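Local coordinates for protein cysteine desulfurase (Thermococcus onnurineus, PDB 5B89) that probably uses pyridoxal 5'-phosphate to take sulfur from L-cysteine and pass it to a sulfur carrier, leaving L-alanine, at residues E153-E156 with N162-L165. Residues are numbered along the deposited sequence; the frame is centred on the assembly and turned at random.
Sequences EFIE and NLDL
E156 and D164 are joined by a single backbone hydrogen bond. D164 N donates to E156 O over 2.9 Å, nearly straight at 172°. CB of D164 also rests 3.5 Å from E156 O.

The carboxylates of the same two residues are like charges, with E156 OE1 and D164 OD2 4.3 Å apart. One water sits between them and donates to both, at 2.8 Å from E156 OE1 and 2.7 Å from D164 OD2. This bridge probably eases their repulsion. The other oxygen, D164 OD1, accepts from the backbone N of D167 and, weakly, from that of S166. D164 is the N-cap residue of helix 165-172, and its side chain caps the first turn through OD1. With chi1 at 177°, CG points away from the backbone N, which lets OD1 reach the helix start and OD2 the water. D167 OD2 in turn accepts from E156 N, so the helix start is tied back to the strand exit.

The apolar part is small and buried. I155 and L163 cross at about a right angle, with I155 CG2 3.8 Å from L163 CD2. The same methyl lies 3.8 Å from D164 O. Beyond the pair, V128 and A168 pack on I155, and L196 on L163.

The arrangement draws together the two ends of the loop between edge strand 151-154 and helix 165-172, a strand-to-helix connection leaving the edge of the seven-stranded mixed sheet of the fold-type I PLP-dependent domain, away from the active site.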
ATOM      1  N   GLU B 153      17.522  21.252  11.700  1.00 18.95           N
ATOM      2  CA  GLU B 153      18.225  21.209  12.951  1.00 18.09           C
ATOM      3  C   GLU B 153      17.810  20.001  13.763  1.00 18.18           C
ATOM      4  O   GLU B 153      16.677  19.517  13.696  1.00 20.03           O
ATOM      5  CB  GLU B 153      17.989  22.475  13.682  1.00 21.75           C
ATOM      6  CG  GLU B 153      18.740  23.577  12.889  1.00 28.17           C
ATOM      7  CD  GLU B 153      18.743  24.951  13.556  1.00 33.40           C
ATOM      8  OE1 GLU B 153      18.470  25.053  14.785  1.00 30.95           O
ATOM      9  OE2 GLU B 153      19.009  25.924  12.764  1.00 35.01           O
ATOM     10  N   PHE B 154      18.657  19.605  14.671  1.00 18.28           N
ATOM     11  CA  PHE B 154      18.459  18.453  15.479  1.00 17.60           C
ATOM     12  C   PHE B 154      18.555  18.780  16.920  1.00 17.03           C
ATOM     13  O   PHE B 154      19.596  19.424  17.380  1.00 20.48           O
ATOM     14  CB  PHE B 154      19.566  17.428  15.158  1.00 17.62           C
ATOM     15  CG  PHE B 154      19.576  17.011  13.743  1.00 17.52           C
ATOM     16  CD1 PHE B 154      18.641  16.080  13.247  1.00 19.80           C
ATOM     17  CD2 PHE B 154      20.382  17.642  12.868  1.00 18.62           C
ATOM     18  CE1 PHE B 154      18.578  15.768  11.944  1.00 22.39           C
ATOM     19  CE2 PHE B 154      20.366  17.324  11.552  1.00 22.46           C
ATOM     20  CZ  PHE B 154      19.478  16.385  11.064  1.00 20.63           C
ATOM     21  N   ILE B 155      17.580  18.390  17.709  1.00 17.39           N
ATOM     22  CA  ILE B 155      17.586  18.654  19.151  1.00 16.86           C
ATOM     23  C   ILE B 155      18.754  17.907  19.784  1.00 18.87           C
ATOM     24  O   ILE B 155      19.037  16.840  19.388  1.00 18.98           O
ATOM     25  CB  ILE B 155      16.278  18.161  19.809  1.00 16.92           C
ATOM     26  CG1 ILE B 155      15.123  18.928  19.213  1.00 17.79           C
ATOM     27  CG2 ILE B 155      16.250  18.341  21.307  1.00 16.98           C
ATOM     28  CD1 ILE B 155      13.764  18.323  19.415  1.00 20.44           C
ATOM     29  N   GLU B 156      19.392  18.499  20.776  1.00 17.41           N
ATOM     30  CA  GLU B 156      20.501  17.823  21.415  1.00 18.84           C
ATOM     31  C   GLU B 156      20.017  16.735  22.322  1.00 17.69           C
ATOM     32  O   GLU B 156      19.004  16.841  22.913  1.00 18.43           O
ATOM     33  CB  GLU B 156      21.366  18.823  22.218  1.00 22.08           C
ATOM     34  CG  GLU B 156      22.035  19.842  21.321  1.00 24.82           C
ATOM     35  CD  GLU B 156      23.033  20.705  22.044  1.00 37.55           C
ATOM     36  OE1 GLU B 156      23.078  20.637  23.261  1.00 40.40           O
ATOM     37  OE2 GLU B 156      23.742  21.473  21.373  1.00 40.21           O
ATOM     38  N   ASN B 162      18.089  10.419  25.571  1.00 16.83           N
ATOM     39  CA  ASN B 162      17.343  11.416  26.297  1.00 19.09           C
ATOM     40  C   ASN B 162      17.587  12.799  25.700  1.00 17.43           C
ATOM     41  O   ASN B 162      18.664  13.259  25.657  1.00 18.64           O
ATOM     42  CB  ASN B 162      17.711  11.466  27.768  1.00 17.83           C
ATOM     43  CG  ASN B 162      17.718  10.122  28.452  1.00 19.84           C
ATOM     44  OD1 ASN B 162      18.747   9.660  28.899  1.00 23.26           O
ATOM     45  ND2 ASN B 162      16.604   9.568  28.607  1.00 16.75           N
ATOM     46  N   LEU B 163      16.523  13.413  25.243  1.00 16.77           N
ATOM     47  CA  LEU B 163      16.614  14.707  24.677  1.00 17.02           C
ATOM     48  C   LEU B 163      16.770  15.786  25.752  1.00 15.92           C
ATOM     49  O   LEU B 163      16.254  15.700  26.795  1.00 19.88           O
ATOM     50  CB  LEU B 163      15.340  15.043  23.884  1.00 15.63           C
ATOM     51  CG  LEU B 163      15.050  14.225  22.646  1.00 16.85           C
ATOM     52  CD1 LEU B 163      13.584  14.420  22.240  1.00 16.50           C
ATOM     53  CD2 LEU B 163      15.981  14.530  21.503  1.00 18.89           C
ATOM     54  N   ASP B 164      17.470  16.853  25.413  1.00 18.27           N
ATOM     55  CA  ASP B 164      17.627  18.020  26.280  1.00 19.31           C
ATOM     56  C   ASP B 164      16.443  18.949  25.963  1.00 18.11           C
ATOM     57  O   ASP B 164      16.445  19.566  24.950  1.00 17.60           O
ATOM     58  CB  ASP B 164      18.929  18.694  25.891  1.00 20.55           C
ATOM     59  CG  ASP B 164      19.218  19.989  26.665  1.00 22.77           C
ATOM     60  OD1 ASP B 164      18.334  20.517  27.282  1.00 23.85           O
ATOM     61  OD2 ASP B 164      20.357  20.425  26.600  1.00 26.75           O
ATOM     62  N   LEU B 165      15.438  18.974  26.821  1.00 18.47           N
ATOM     63  CA  LEU B 165      14.241  19.712  26.578  1.00 18.87           C
ATOM     64  C   LEU B 165      14.433  21.220  26.568  1.00 22.21           C
ATOM     65  O   LEU B 165      13.682  21.908  25.989  1.00 20.86           O
ATOM     66  CB  LEU B 165      13.142  19.274  27.504  1.00 20.14           C
ATOM     67  CG  LEU B 165      12.621  17.863  27.206  1.00 24.28           C
ATOM     68  CD1 LEU B 165      11.470  17.557  28.119  1.00 28.08           C
ATOM     69  CD2 LEU B 165      12.222  17.617  25.767  1.00 25.93           C
TER
HETATM   70  O   HOH W   1      22.498  19.177  25.619  1.00 30.62           O